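Local coordinates for similarities with probable monooxygenase (PDB 4HB9), which binds flavin-adenine dinucleotide and is probably a flavin-dependent monooxygenase of the aromatic-ring-hydroxylase-like type, at residues A70-G76 and Q105-I109; Q77-E83 and T208-P214; D257-D261 and S295-L299. All blocks are in the same frame, centred on the assembly; numbering follows the deposited sequence.

Contact 1: residues A70-G76 and Q105-I109; sequences ASRYIGG and QRLSI
An edge strand added to a small antiparallel sheet shows how backbone pairing sets a register that side chains then fill. Strand 72-74 (I74 phi/psi -127/148°) runs against strand 106-109, with axes 4.4 Å apart at their closest and N-to-C directions at a strongly twisted 123°. Y73 faces L107 as a non-hydrogen-bonded pair, flanked by the hydrogen-bonded pairs R72-S108 and I74-R106.

Four backbone hydrogen bonds fix this register: R72 N to S108 O at 3.0 Å, S108 N to R72 O at 2.6 Å, I74 N to R106 O at 2.9 Å and R106 N to I74 O at 2.9 Å. CA-H...O contacts reinforce them, among them S71 CA to S108 O at 3.2 Å.

Side-chain packing divides between the faces. With chi1 m in both residues, Y73 CD1 meets L107 CD2 at 3.7 Å on one face; on the other, I74 (chi1 t) makes van der Waals contacts, CG2 lying 3.6 Å from R106 CB and 3.8 Å from S108 CB. At the helix exit, A70 CB touches I109 CD1 at 3.8 Å.

Strand 44-47 pairs with the other edge of strand 106-110, and its FAD-binding H46 touches both I74 and S108, consistent with a second-shell position beside the flavin site. S71, extended directly after helix 61-70, holds its OG (chi1 p) hydrogen-bonded to F67 O and 3.9 Å from L107 CD2.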
ATOM      1  N   ALA A  70      12.472   7.461 -12.210  1.00 19.62           N
ATOM      2  CA  ALA A  70      11.112   7.046 -12.553  1.00 19.96           C
ATOM      3  C   ALA A  70      10.031   7.887 -11.877  1.00 19.91           C
ATOM      4  O   ALA A  70       8.931   8.030 -12.421  1.00 20.16           O
ATOM      5  CB  ALA A  70      10.908   5.576 -12.225  1.00 19.82           C
ATOM      6  N   SER A  71      10.322   8.437 -10.704  1.00 18.78           N
ATOM      7  CA  SER A  71       9.329   9.178  -9.972  1.00 19.83           C
ATOM      8  C   SER A  71       9.196  10.607 -10.510  1.00 21.14           C
ATOM      9  O   SER A  71      10.018  11.036 -11.306  1.00 20.62           O
ATOM     10  CB  SER A  71       9.641   9.159  -8.470  1.00 21.01           C
ATOM     11  OG  SER A  71      10.871   9.795  -8.178  1.00 24.49           O
ATOM     12  N   ARG A  72       8.124  11.278 -10.094  1.00 22.12           N
ATOM     13  CA  ARG A  72       7.847  12.688 -10.370  1.00 24.32           C
ATOM     14  C   ARG A  72       7.312  13.306  -9.076  1.00 26.32           C
ATOM     15  O   ARG A  72       6.791  12.595  -8.204  1.00 24.21           O
ATOM     16  CB  ARG A  72       6.806  12.823 -11.482  1.00 23.59           C
ATOM     17  CG  ARG A  72       7.237  12.192 -12.798  1.00 22.49           C
ATOM     18  CD  ARG A  72       8.396  12.932 -13.452  1.00 24.28           C
ATOM     19  NE  ARG A  72       8.538  12.519 -14.855  1.00 23.64           N
ATOM     20  CZ  ARG A  72       9.058  11.370 -15.260  1.00 24.02           C
ATOM     21  NH1 ARG A  72       9.529  10.475 -14.380  1.00 24.60           N
ATOM     22  NH2 ARG A  72       9.124  11.100 -16.548  1.00 21.11           N
ATOM     23  N   TYR A  73       7.451  14.615  -8.935  1.00 32.56           N
ATOM     24  CA  TYR A  73       6.862  15.331  -7.788  1.00 36.01           C
ATOM     25  C   TYR A  73       5.340  15.430  -7.898  1.00 38.31           C
ATOM     26  O   TYR A  73       4.796  15.656  -8.977  1.00 37.53           O
ATOM     27  CB  TYR A  73       7.460  16.721  -7.660  1.00 40.35           C
ATOM     28  CG  TYR A  73       8.947  16.703  -7.432  1.00 40.02           C
ATOM     29  CD1 TYR A  73       9.491  16.203  -6.243  1.00 40.75           C
ATOM     30  CD2 TYR A  73       9.815  17.169  -8.409  1.00 42.77           C
ATOM     31  CE1 TYR A  73      10.863  16.177  -6.040  1.00 41.45           C
ATOM     32  CE2 TYR A  73      11.184  17.149  -8.217  1.00 44.93           C
ATOM     33  CZ  TYR A  73      11.703  16.655  -7.036  1.00 44.62           C
ATOM     34  OH  TYR A  73      13.068  16.654  -6.882  1.00 46.89           O
ATOM     35  N   ILE A  74       4.653  15.211  -6.780  1.00 39.57           N
ATOM     36  CA  ILE A  74       3.206  15.382  -6.695  1.00 40.65           C
ATOM     37  C   ILE A  74       2.965  16.311  -5.515  1.00 44.21           C
ATOM     38  O   ILE A  74       3.737  16.322  -4.545  1.00 40.22           O
ATOM     39  CB  ILE A  74       2.436  14.037  -6.592  1.00 42.04           C
ATOM     40  CG1 ILE A  74       0.913  14.236  -6.554  1.00 44.47           C
ATOM     41  CG2 ILE A  74       2.831  13.241  -5.363  1.00 42.72           C
ATOM     42  CD1 ILE A  74       0.311  14.801  -7.828  1.00 45.68           C
ATOM     43  N   GLY A  75       1.903  17.103  -5.620  1.00 48.53           N
ATOM     44  CA  GLY A  75       1.857  18.423  -4.997  1.00 56.76           C
ATOM     45  C   GLY A  75       1.297  18.561  -3.604  1.00 61.04           C
ATOM     46  O   GLY A  75       0.882  17.584  -2.974  1.00 59.83           O
ATOM     47  N   GLY A  76       1.331  19.810  -3.132  1.00 72.51           N
ATOM     48  CA  GLY A  76       0.641  20.245  -1.913  1.00 75.82           C
ATOM     49  C   GLY A  76      -0.386  21.305  -2.274  1.00 77.09           C
ATOM     50  O   GLY A  76      -0.692  21.495  -3.456  1.00 74.62           O
ATOM     51  N   GLN A 105       5.220  18.063  -0.549  1.00 55.02           N
ATOM     52  CA  GLN A 105       5.697  17.646  -1.875  1.00 57.80           C
ATOM     53  C   GLN A 105       6.161  16.182  -1.894  1.00 51.51           C
ATOM     54  O   GLN A 105       7.277  15.875  -1.485  1.00 51.23           O
ATOM     55  CB  GLN A 105       6.844  18.546  -2.331  1.00 61.23           C
ATOM     56  CG  GLN A 105       7.175  18.420  -3.812  1.00 64.46           C
ATOM     57  CD  GLN A 105       6.330  19.331  -4.691  1.00 68.73           C
ATOM     58  OE1 GLN A 105       5.158  19.595  -4.399  1.00 71.24           O
ATOM     59  NE2 GLN A 105       6.922  19.814  -5.780  1.00 69.00           N
ATOM     60  N   ARG A 106       5.314  15.296  -2.402  1.00 43.37           N
ATOM     61  CA  ARG A 106       5.600  13.862  -2.397  1.00 37.94           C
ATOM     62  C   ARG A 106       6.211  13.397  -3.722  1.00 32.26           C
ATOM     63  O   ARG A 106       6.310  14.178  -4.677  1.00 29.74           O
ATOM     64  CB  ARG A 106       4.309  13.105  -2.090  1.00 41.42           C
ATOM     65  CG  ARG A 106       3.994  13.079  -0.597  1.00 46.48           C
ATOM     66  CD  ARG A 106       2.509  13.134  -0.302  1.00 50.77           C
ATOM     67  NE  ARG A 106       2.240  12.925   1.124  1.00 57.44           N
ATOM     68  CZ  ARG A 106       2.492  13.808   2.095  1.00 62.86           C
ATOM     69  NH1 ARG A 106       3.042  14.990   1.830  1.00 62.89           N
ATOM     70  NH2 ARG A 106       2.202  13.502   3.358  1.00 66.98           N
ATOM     71  N   LEU A 107       6.602  12.123  -3.771  1.00 24.55           N
ATOM     72  CA  LEU A 107       7.089  11.506  -4.984  1.00 23.65           C
ATOM     73  C   LEU A 107       6.065  10.512  -5.504  1.00 23.10           C
ATOM     74  O   LEU A 107       5.593   9.649  -4.767  1.00 25.88           O
ATOM     75  CB  LEU A 107       8.420  10.822  -4.713  1.00 24.37           C
ATOM     76  CG  LEU A 107       9.524  11.826  -4.374  1.00 26.75           C
ATOM     77  CD1 LEU A 107      10.716  11.130  -3.737  1.00 28.97           C
ATOM     78  CD2 LEU A 107       9.943  12.556  -5.629  1.00 28.72           C
ATOM     79  N   SER A 108       5.755  10.619  -6.776  1.00 18.93           N
ATOM     80  CA  SER A 108       4.722   9.827  -7.395  1.00 18.26           C
ATOM     81  C   SER A 108       5.372   8.841  -8.352  1.00 17.73           C
ATOM     82  O   SER A 108       6.215   9.213  -9.145  1.00 18.18           O
ATOM     83  CB  SER A 108       3.723  10.753  -8.105  1.00 18.51           C
ATOM     84  OG  SER A 108       2.765  10.006  -8.823  1.00 19.87           O
ATOM     85  N   ILE A 109       5.029   7.565  -8.218  1.00 16.74           N
ATOM     86  CA  ILE A 109       5.572   6.517  -9.079  1.00 16.33           C
ATOM     87  C   ILE A 109       4.495   5.449  -9.305  1.00 15.95           C
ATOM     88  O   ILE A 109       3.561   5.330  -8.512  1.00 15.88           O
ATOM     89  CB  ILE A 109       6.863   5.931  -8.458  1.00 16.41           C
ATOM     90  CG1 ILE A 109       7.592   5.004  -9.450  1.00 16.57           C
ATOM     91  CG2 ILE A 109       6.543   5.314  -7.103  1.00 17.26           C
ATOM     92  CD1 ILE A 109       9.001   4.595  -9.033  1.00 16.93           C
TER

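Contact 2: residues Q77-E83 and T208-P214; sequences QSRFYNE and TPNSIVP
A parallel strand pair, 79-81 with 210-212, joins sequence-distant parts of a seven-stranded mixed sheet, as in aromatic-hydroxylase-like flavoproteins; R79, T208 and Y81 contribute much of the 668 Å² buried. The axes approach to 4.7 Å at 21°, and the register sets R79 beside N210, F80 beside S211 and Y81 beside I212.

R79 N donates to P209 O at 2.9 Å and R79 O accepts from S211 N at 2.8 Å, the alternation expected of parallel strands. With chi1 m, chi2 t and chi3 m, the R79 side chain curls back so that NE and NH2 donate to N210 OD1, at 2.9 and 3.0 Å; NH1 forms a salt bridge with D206.

T208, just ahead of its strand, points its CA-CB bond toward segment 77-83 and lies over one face of that guanidinium, T208 CB being 3.6 Å from R79 NH2. Its methyl CG2 reaches Q77 O at 3.1 Å, while its hydroxyl is hydrogen-bonded to G76 O.

Y81 (phi/psi -128/158°) continues the ladder: Y81 N to S211 O is 2.8 Å and V213 N to Y81 O is 2.7 Å. At chi1 m its CB packs 4.0 Å from I212 CD1; its ring edge passes N210 OD1 and its hydroxyl is hydrogen-bonded to N203.

Strand 87-89 flanks strand 79-81 antiparallel, and strand 218-228 pairs with strand 210-212, bringing F221 against P209 and S211.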
ATOM      1  N   GLN A  77      -0.893  22.008  -1.258  1.00 78.11           N
ATOM      2  CA  GLN A  77      -1.967  23.014  -1.402  1.00 77.97           C
ATOM      3  C   GLN A  77      -3.352  22.390  -1.640  1.00 73.94           C
ATOM      4  O   GLN A  77      -4.185  22.986  -2.324  1.00 76.05           O
ATOM      5  CB  GLN A  77      -1.672  24.026  -2.526  1.00 81.73           C
ATOM      6  CG  GLN A  77      -0.301  24.678  -2.480  1.00 86.84           C
ATOM      7  CD  GLN A  77      -0.135  25.746  -3.558  1.00 93.21           C
ATOM      8  OE1 GLN A  77      -0.458  25.523  -4.729  1.00 92.71           O
ATOM      9  NE2 GLN A  77       0.369  26.915  -3.166  1.00 93.18           N
ATOM     10  N   SER A  78      -3.603  21.211  -1.064  1.00 65.54           N
ATOM     11  CA  SER A  78      -4.872  20.501  -1.261  1.00 58.03           C
ATOM     12  C   SER A  78      -6.089  21.431  -1.176  1.00 50.45           C
ATOM     13  O   SER A  78      -6.255  22.149  -0.193  1.00 53.96           O
ATOM     14  CB  SER A  78      -5.014  19.381  -0.236  1.00 57.00           C
ATOM     15  OG  SER A  78      -6.269  18.730  -0.374  1.00 61.32           O
ATOM     16  N   ARG A  79      -6.928  21.403  -2.208  1.00 40.20           N
ATOM     17  CA  ARG A  79      -8.059  22.313  -2.341  1.00 36.44           C
ATOM     18  C   ARG A  79      -9.378  21.635  -1.977  1.00 34.43           C
ATOM     19  O   ARG A  79      -9.533  20.413  -2.117  1.00 29.35           O
ATOM     20  CB  ARG A  79      -8.123  22.832  -3.776  1.00 37.22           C
ATOM     21  CG  ARG A  79      -6.983  23.793  -4.102  1.00 40.20           C
ATOM     22  CD  ARG A  79      -6.928  24.180  -5.567  1.00 41.45           C
ATOM     23  NE  ARG A  79      -6.803  22.998  -6.416  1.00 43.07           N
ATOM     24  CZ  ARG A  79      -5.986  22.880  -7.462  1.00 45.45           C
ATOM     25  NH1 ARG A  79      -5.177  23.872  -7.830  1.00 44.94           N
ATOM     26  NH2 ARG A  79      -5.967  21.738  -8.144  1.00 46.83           N
ATOM     27  N   PHE A  80     -10.326  22.433  -1.505  1.00 30.20           N
ATOM     28  CA  PHE A  80     -11.612  21.920  -1.075  1.00 29.35           C
ATOM     29  C   PHE A  80     -12.699  22.689  -1.791  1.00 30.14           C
ATOM     30  O   PHE A  80     -12.688  23.930  -1.805  1.00 32.14           O
ATOM     31  CB  PHE A  80     -11.765  22.030   0.446  1.00 30.64           C
ATOM     32  CG  PHE A  80     -10.865  21.092   1.208  1.00 30.64           C
ATOM     33  CD1 PHE A  80     -11.351  19.900   1.720  1.00 30.79           C
ATOM     34  CD2 PHE A  80      -9.523  21.395   1.390  1.00 32.29           C
ATOM     35  CE1 PHE A  80     -10.515  19.027   2.411  1.00 33.38           C
ATOM     36  CE2 PHE A  80      -8.678  20.529   2.064  1.00 32.34           C
ATOM     37  CZ  PHE A  80      -9.174  19.344   2.582  1.00 32.98           C
ATOM     38  N   TYR A  81     -13.625  21.961  -2.412  1.00 27.10           N
ATOM     39  CA  TYR A  81     -14.745  22.583  -3.110  1.00 27.24           C
ATOM     40  C   TYR A  81     -16.032  21.982  -2.633  1.00 25.99           C
ATOM     41  O   TYR A  81     -16.051  20.849  -2.162  1.00 23.36           O
ATOM     42  CB  TYR A  81     -14.660  22.327  -4.614  1.00 27.43           C
ATOM     43  CG  TYR A  81     -13.447  22.865  -5.307  1.00 29.31           C
ATOM     44  CD1 TYR A  81     -13.487  24.084  -5.985  1.00 33.45           C
ATOM     45  CD2 TYR A  81     -12.264  22.149  -5.316  1.00 32.98           C
ATOM     46  CE1 TYR A  81     -12.369  24.575  -6.636  1.00 34.35           C
ATOM     47  CE2 TYR A  81     -11.139  22.628  -5.953  1.00 35.32           C
ATOM     48  CZ  TYR A  81     -11.199  23.839  -6.612  1.00 37.53           C
ATOM     49  OH  TYR A  81     -10.070  24.290  -7.250  1.00 41.99           O
ATOM     50  N   ASN A  82     -17.130  22.701  -2.816  1.00 25.17           N
ATOM     51  CA  ASN A  82     -18.423  22.059  -2.730  1.00 26.53           C
ATOM     52  C   ASN A  82     -18.711  21.349  -4.043  1.00 25.43           C
ATOM     53  O   ASN A  82     -17.837  21.231  -4.901  1.00 24.16           O
ATOM     54  CB  ASN A  82     -19.535  23.032  -2.314  1.00 28.68           C
ATOM     55  CG  ASN A  82     -19.955  23.986  -3.424  1.00 30.60           C
ATOM     56  OD1 ASN A  82     -19.390  24.014  -4.536  1.00 28.19           O
ATOM     57  ND2 ASN A  82     -20.962  24.807  -3.108  1.00 31.31           N
ATOM     58  N   GLU A  83     -19.907  20.830  -4.195  1.00 26.10           N
ATOM     59  CA  GLU A  83     -20.204  20.039  -5.380  1.00 27.34           C
ATOM     60  C   GLU A  83     -20.647  20.903  -6.581  1.00 28.88           C
ATOM     61  O   GLU A  83     -21.001  20.378  -7.624  1.00 28.93           O
ATOM     62  CB  GLU A  83     -21.236  18.976  -5.045  1.00 27.84           C
ATOM     63  CG  GLU A  83     -22.686  19.433  -5.000  1.00 29.59           C
ATOM     64  CD  GLU A  83     -23.068  20.259  -3.776  1.00 31.87           C
ATOM     65  OE1 GLU A  83     -22.210  20.734  -2.992  1.00 27.34           O
ATOM     66  OE2 GLU A  83     -24.279  20.465  -3.621  1.00 39.08           O
ATOM     67  N   THR A 208      -2.192  19.301  -7.820  1.00 39.54           N
ATOM     68  CA  THR A 208      -2.703  19.545  -6.477  1.00 38.87           C
ATOM     69  C   THR A 208      -3.986  18.740  -6.289  1.00 35.25           C
ATOM     70  O   THR A 208      -4.888  18.816  -7.129  1.00 33.41           O
ATOM     71  CB  THR A 208      -2.955  21.047  -6.216  1.00 41.25           C
ATOM     72  OG1 THR A 208      -1.708  21.744  -6.258  1.00 42.22           O
ATOM     73  CG2 THR A 208      -3.567  21.272  -4.839  1.00 41.94           C
ATOM     74  N   PRO A 209      -4.071  17.968  -5.195  1.00 32.96           N
ATOM     75  CA  PRO A 209      -5.299  17.195  -4.959  1.00 31.76           C
ATOM     76  C   PRO A 209      -6.515  18.063  -4.611  1.00 30.03           C
ATOM     77  O   PRO A 209      -6.379  19.160  -4.038  1.00 30.58           O
ATOM     78  CB  PRO A 209      -4.937  16.273  -3.788  1.00 32.36           C
ATOM     79  CG  PRO A 209      -3.742  16.879  -3.136  1.00 32.63           C
ATOM     80  CD  PRO A 209      -3.027  17.684  -4.190  1.00 32.98           C
ATOM     81  N   ASN A 210      -7.692  17.563  -4.975  1.00 26.66           N
ATOM     82  CA  ASN A 210      -8.948  18.258  -4.739  1.00 25.52           C
ATOM     83  C   ASN A 210      -9.888  17.360  -3.966  1.00 24.78           C
ATOM     84  O   ASN A 210      -9.937  16.148  -4.204  1.00 23.54           O
ATOM     85  CB  ASN A 210      -9.630  18.644  -6.051  1.00 27.56           C
ATOM     86  CG  ASN A 210      -8.717  19.421  -6.993  1.00 30.86           C
ATOM     87  OD1 ASN A 210      -8.352  20.542  -6.723  1.00 32.40           O
ATOM     88  ND2 ASN A 210      -8.339  18.807  -8.090  1.00 35.33           N
ATOM     89  N   SER A 211     -10.645  17.968  -3.062  1.00 22.01           N
ATOM     90  CA  SER A 211     -11.735  17.294  -2.383  1.00 22.52           C
ATOM     91  C   SER A 211     -13.058  17.970  -2.664  1.00 22.09           C
ATOM     92  O   SER A 211     -13.152  19.184  -2.557  1.00 24.30           O
ATOM     93  CB  SER A 211     -11.466  17.299  -0.893  1.00 23.27           C
ATOM     94  OG  SER A 211     -10.611  16.220  -0.573  1.00 25.22           O
ATOM     95  N   ILE A 212     -14.070  17.180  -3.025  1.00 20.59           N
ATOM     96  CA  ILE A 212     -15.389  17.680  -3.263  1.00 21.94           C
ATOM     97  C   ILE A 212     -16.211  17.328  -2.058  1.00 22.43           C
ATOM     98  O   ILE A 212     -16.357  16.140  -1.720  1.00 21.97           O
ATOM     99  CB  ILE A 212     -16.033  17.060  -4.503  1.00 21.94           C
ATOM    100  CG1 ILE A 212     -15.115  17.190  -5.727  1.00 23.02           C
ATOM    101  CG2 ILE A 212     -17.410  17.648  -4.737  1.00 22.01           C
ATOM    102  CD1 ILE A 212     -14.565  18.561  -6.024  1.00 24.46           C
ATOM    103  N   VAL A 213     -16.748  18.362  -1.417  1.00 22.37           N
ATOM    104  CA  VAL A 213     -17.525  18.203  -0.194  1.00 22.97           C
ATOM    105  C   VAL A 213     -18.970  18.578  -0.447  1.00 23.10           C
ATOM    106  O   VAL A 213     -19.312  19.767  -0.425  1.00 23.76           O
ATOM    107  CB  VAL A 213     -16.984  19.071   0.957  1.00 22.87           C
ATOM    108  CG1 VAL A 213     -17.686  18.698   2.261  1.00 24.46           C
ATOM    109  CG2 VAL A 213     -15.490  18.883   1.113  1.00 24.46           C
ATOM    110  N   PRO A 214     -19.831  17.583  -0.687  1.00 22.01           N
ATOM    111  CA  PRO A 214     -21.233  17.881  -0.968  1.00 22.47           C
ATOM    112  C   PRO A 214     -22.086  18.038   0.285  1.00 24.30           C
ATOM    113  O   PRO A 214     -21.581  17.905   1.403  1.00 20.58           O
ATOM    114  CB  PRO A 214     -21.677  16.653  -1.749  1.00 22.55           C
ATOM    115  CG  PRO A 214     -20.890  15.556  -1.111  1.00 22.03           C
ATOM    116  CD  PRO A 214     -19.568  16.139  -0.736  1.00 21.57           C
TER

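Contact 3: residues D257-D261 and S295-L299; sequences DNITD and SPLHL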
ATOM      1  N   ASP A 257     -25.616  -3.954  -1.063  1.00 24.56           N
ATOM      2  CA  ASP A 257     -24.989  -5.022  -0.289  1.00 27.95           C
ATOM      3  C   ASP A 257     -23.870  -5.697  -1.051  1.00 26.65           C
ATOM      4  O   ASP A 257     -22.843  -6.012  -0.479  1.00 27.34           O
ATOM      5  CB  ASP A 257     -26.016  -6.110   0.072  1.00 31.60           C
ATOM      6  CG  ASP A 257     -27.019  -5.648   1.083  1.00 37.77           C
ATOM      7  OD1 ASP A 257     -26.738  -4.651   1.782  1.00 38.54           O
ATOM      8  OD2 ASP A 257     -28.095  -6.282   1.182  1.00 46.19           O
ATOM      9  N   ASN A 258     -24.082  -5.916  -2.341  1.00 25.80           N
ATOM     10  CA  ASN A 258     -23.118  -6.645  -3.161  1.00 26.06           C
ATOM     11  C   ASN A 258     -22.368  -5.749  -4.137  1.00 25.59           C
ATOM     12  O   ASN A 258     -21.993  -6.163  -5.234  1.00 23.30           O
ATOM     13  CB  ASN A 258     -23.835  -7.773  -3.902  1.00 28.15           C
ATOM     14  CG  ASN A 258     -24.789  -7.269  -4.951  1.00 29.59           C
ATOM     15  OD1 ASN A 258     -25.400  -6.204  -4.805  1.00 30.59           O
ATOM     16  ND2 ASN A 258     -24.928  -8.035  -6.029  1.00 33.17           N
ATOM     17  N   ILE A 259     -22.096  -4.520  -3.710  1.00 24.98           N
ATOM     18  CA  ILE A 259     -21.370  -3.572  -4.547  1.00 24.31           C
ATOM     19  C   ILE A 259     -20.053  -4.156  -5.041  1.00 24.52           C
ATOM     20  O   ILE A 259     -19.638  -3.900  -6.170  1.00 24.46           O
ATOM     21  CB  ILE A 259     -21.178  -2.215  -3.808  1.00 25.96           C
ATOM     22  CG1 ILE A 259     -20.690  -1.140  -4.752  1.00 26.63           C
ATOM     23  CG2 ILE A 259     -20.248  -2.354  -2.621  1.00 24.63           C
ATOM     24  CD1 ILE A 259     -21.706  -0.793  -5.826  1.00 29.01           C
ATOM     25  N   THR A 260     -19.396  -4.986  -4.233  1.00 24.17           N
ATOM     26  CA  THR A 260     -18.111  -5.541  -4.655  1.00 26.08           C
ATOM     27  C   THR A 260     -18.216  -6.509  -5.851  1.00 27.88           C
ATOM     28  O   THR A 260     -17.225  -6.761  -6.528  1.00 27.58           O
ATOM     29  CB  THR A 260     -17.349  -6.203  -3.493  1.00 27.09           C
ATOM     30  OG1 THR A 260     -18.209  -7.127  -2.838  1.00 27.29           O
ATOM     31  CG2 THR A 260     -16.876  -5.157  -2.531  1.00 27.38           C
ATOM     32  N   ASP A 261     -19.415  -6.989  -6.147  1.00 29.54           N
ATOM     33  CA  ASP A 261     -19.635  -7.822  -7.334  1.00 31.31           C
ATOM     34  C   ASP A 261     -20.161  -7.047  -8.548  1.00 29.41           C
ATOM     35  O   ASP A 261     -20.455  -7.660  -9.565  1.00 28.89           O
ATOM     36  CB  ASP A 261     -20.606  -8.957  -7.015  1.00 33.16           C
ATOM     37  CG  ASP A 261     -20.095  -9.882  -5.933  1.00 36.63           C
ATOM     38  OD1 ASP A 261     -18.862 -10.064  -5.815  1.00 39.00           O
ATOM     39  OD2 ASP A 261     -20.941 -10.420  -5.198  1.00 36.49           O
ATOM     40  N   SER A 295     -12.489   0.036  -8.933  1.00 27.95           N
ATOM     41  CA  SER A 295     -12.434  -0.879  -7.789  1.00 28.04           C
ATOM     42  C   SER A 295     -13.328  -0.413  -6.641  1.00 24.60           C
ATOM     43  O   SER A 295     -13.136   0.685  -6.105  1.00 22.05           O
ATOM     44  CB  SER A 295     -11.013  -1.019  -7.269  1.00 31.42           C
ATOM     45  OG  SER A 295     -10.111  -1.254  -8.326  1.00 40.02           O
ATOM     46  N   PRO A 296     -14.277  -1.264  -6.232  1.00 23.35           N
ATOM     47  CA  PRO A 296     -15.020  -1.020  -5.001  1.00 21.87           C
ATOM     48  C   PRO A 296     -14.327  -1.669  -3.809  1.00 23.65           C
ATOM     49  O   PRO A 296     -13.818  -2.789  -3.930  1.00 22.92           O
ATOM     50  CB  PRO A 296     -16.350  -1.715  -5.275  1.00 23.43           C
ATOM     51  CG  PRO A 296     -15.975  -2.868  -6.157  1.00 24.37           C
ATOM     52  CD  PRO A 296     -14.727  -2.498  -6.903  1.00 23.48           C
ATOM     53  N   LEU A 297     -14.355  -1.004  -2.657  1.00 22.05           N
ATOM     54  CA  LEU A 297     -13.664  -1.485  -1.458  1.00 24.40           C
ATOM     55  C   LEU A 297     -14.453  -1.138  -0.210  1.00 21.73           C
ATOM     56  O   LEU A 297     -14.895   0.002  -0.052  1.00 20.43           O
ATOM     57  CB  LEU A 297     -12.296  -0.815  -1.304  1.00 28.00           C
ATOM     58  CG  LEU A 297     -11.176  -1.059  -2.302  1.00 35.18           C
ATOM     59  CD1 LEU A 297      -9.973  -0.240  -1.852  1.00 38.58           C
ATOM     60  CD2 LEU A 297     -10.826  -2.547  -2.363  1.00 38.12           C
ATOM     61  N   HIS A 298     -14.605  -2.107   0.679  1.00 21.15           N
ATOM     62  CA  HIS A 298     -15.188  -1.861   2.003  1.00 20.48           C
ATOM     63  C   HIS A 298     -14.042  -1.614   2.977  1.00 21.98           C
ATOM     64  O   HIS A 298     -13.091  -2.386   3.020  1.00 20.80           O
ATOM     65  CB  HIS A 298     -16.041  -3.057   2.460  1.00 21.44           C
ATOM     66  CG  HIS A 298     -17.245  -3.287   1.612  1.00 21.73           C
ATOM     67  ND1 HIS A 298     -18.178  -2.305   1.366  1.00 21.03           N
ATOM     68  CD2 HIS A 298     -17.669  -4.390   0.943  1.00 22.40           C
ATOM     69  CE1 HIS A 298     -19.123  -2.791   0.583  1.00 22.88           C
ATOM     70  NE2 HIS A 298     -18.840  -4.055   0.320  1.00 22.84           N
ATOM     71  N   LEU A 299     -14.090  -0.512   3.725  1.00 21.07           N
ATOM     72  CA  LEU A 299     -12.976  -0.178   4.587  1.00 22.10           C
ATOM     73  C   LEU A 299     -13.087  -0.951   5.878  1.00 22.63           C
ATOM     74  O   LEU A 299     -14.155  -0.992   6.501  1.00 19.51           O
ATOM     75  CB  LEU A 299     -12.891   1.311   4.892  1.00 23.11           C
ATOM     76  CG  LEU A 299     -12.770   2.222   3.668  1.00 26.15           C
ATOM     77  CD1 LEU A 299     -12.509   3.638   4.153  1.00 27.11           C
ATOM     78  CD2 LEU A 299     -11.666   1.774   2.718  1.00 28.30           C
TER
HETATM   79  O   HOH W   1     -20.218  -5.904  -1.478  1.00 22.23           O
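This is a small loop-on-sheet contact, burying 239 Å², in which the loop between strand 240-251 and helix 264-274 rests on edge strand 295-301. P296 and H298, alternate residues of that strand, receive the loop. P296 CG lies 3.7 Å from T260 CA and 3.8 Å from I259 O, while H298 CE1 touches I259 CG2 at 3.4 Å and H298 NE2 approaches T260 CG2 at 3.6 Å.

Residues 259-261 form a short 3-10 segment on the margin of the seven-stranded mixed sheet, with D261 N hydrogen-bonded to N258 O at 2.9 Å. It sends the side chain of I259 toward the strand, where L267 and L270 of helix 264-274 also meet it.

No direct hydrogen bond joins the segments; a water supplies the polar link instead. It donates to D257 O at 2.8 Å, accepts from T260 N at 3.0 Å and is hydrogen-bonded to H298 NE2 at 2.9 Å. The imidazole's other nitrogen, H298 ND1, is hydrogen-bonded to S184 OG of the adjoining strand 179-191.

Contacts 1 and 2 are neighbours in space and sequence: their centres are about 19 Å apart, and the two contacts cross along the chain. The short link between strands 72-74 and 79-81 carries the chain from the three-stranded antiparallel sheet into the seven-stranded mixed sheet, and there G76 O meets T208 OG1 at 3.0 Å, a probable hydrogen bond. Contact 3 comes later in the chain, its centre about 24 Å from that of contact 2 and about 29 Å from that of contact 1. Contact 1 lies beside the FAD-binding H46, whereas contacts 2 and 3 lie toward opposite edges of the mixed sheet, contact 3 away from the known FAD-binding residues.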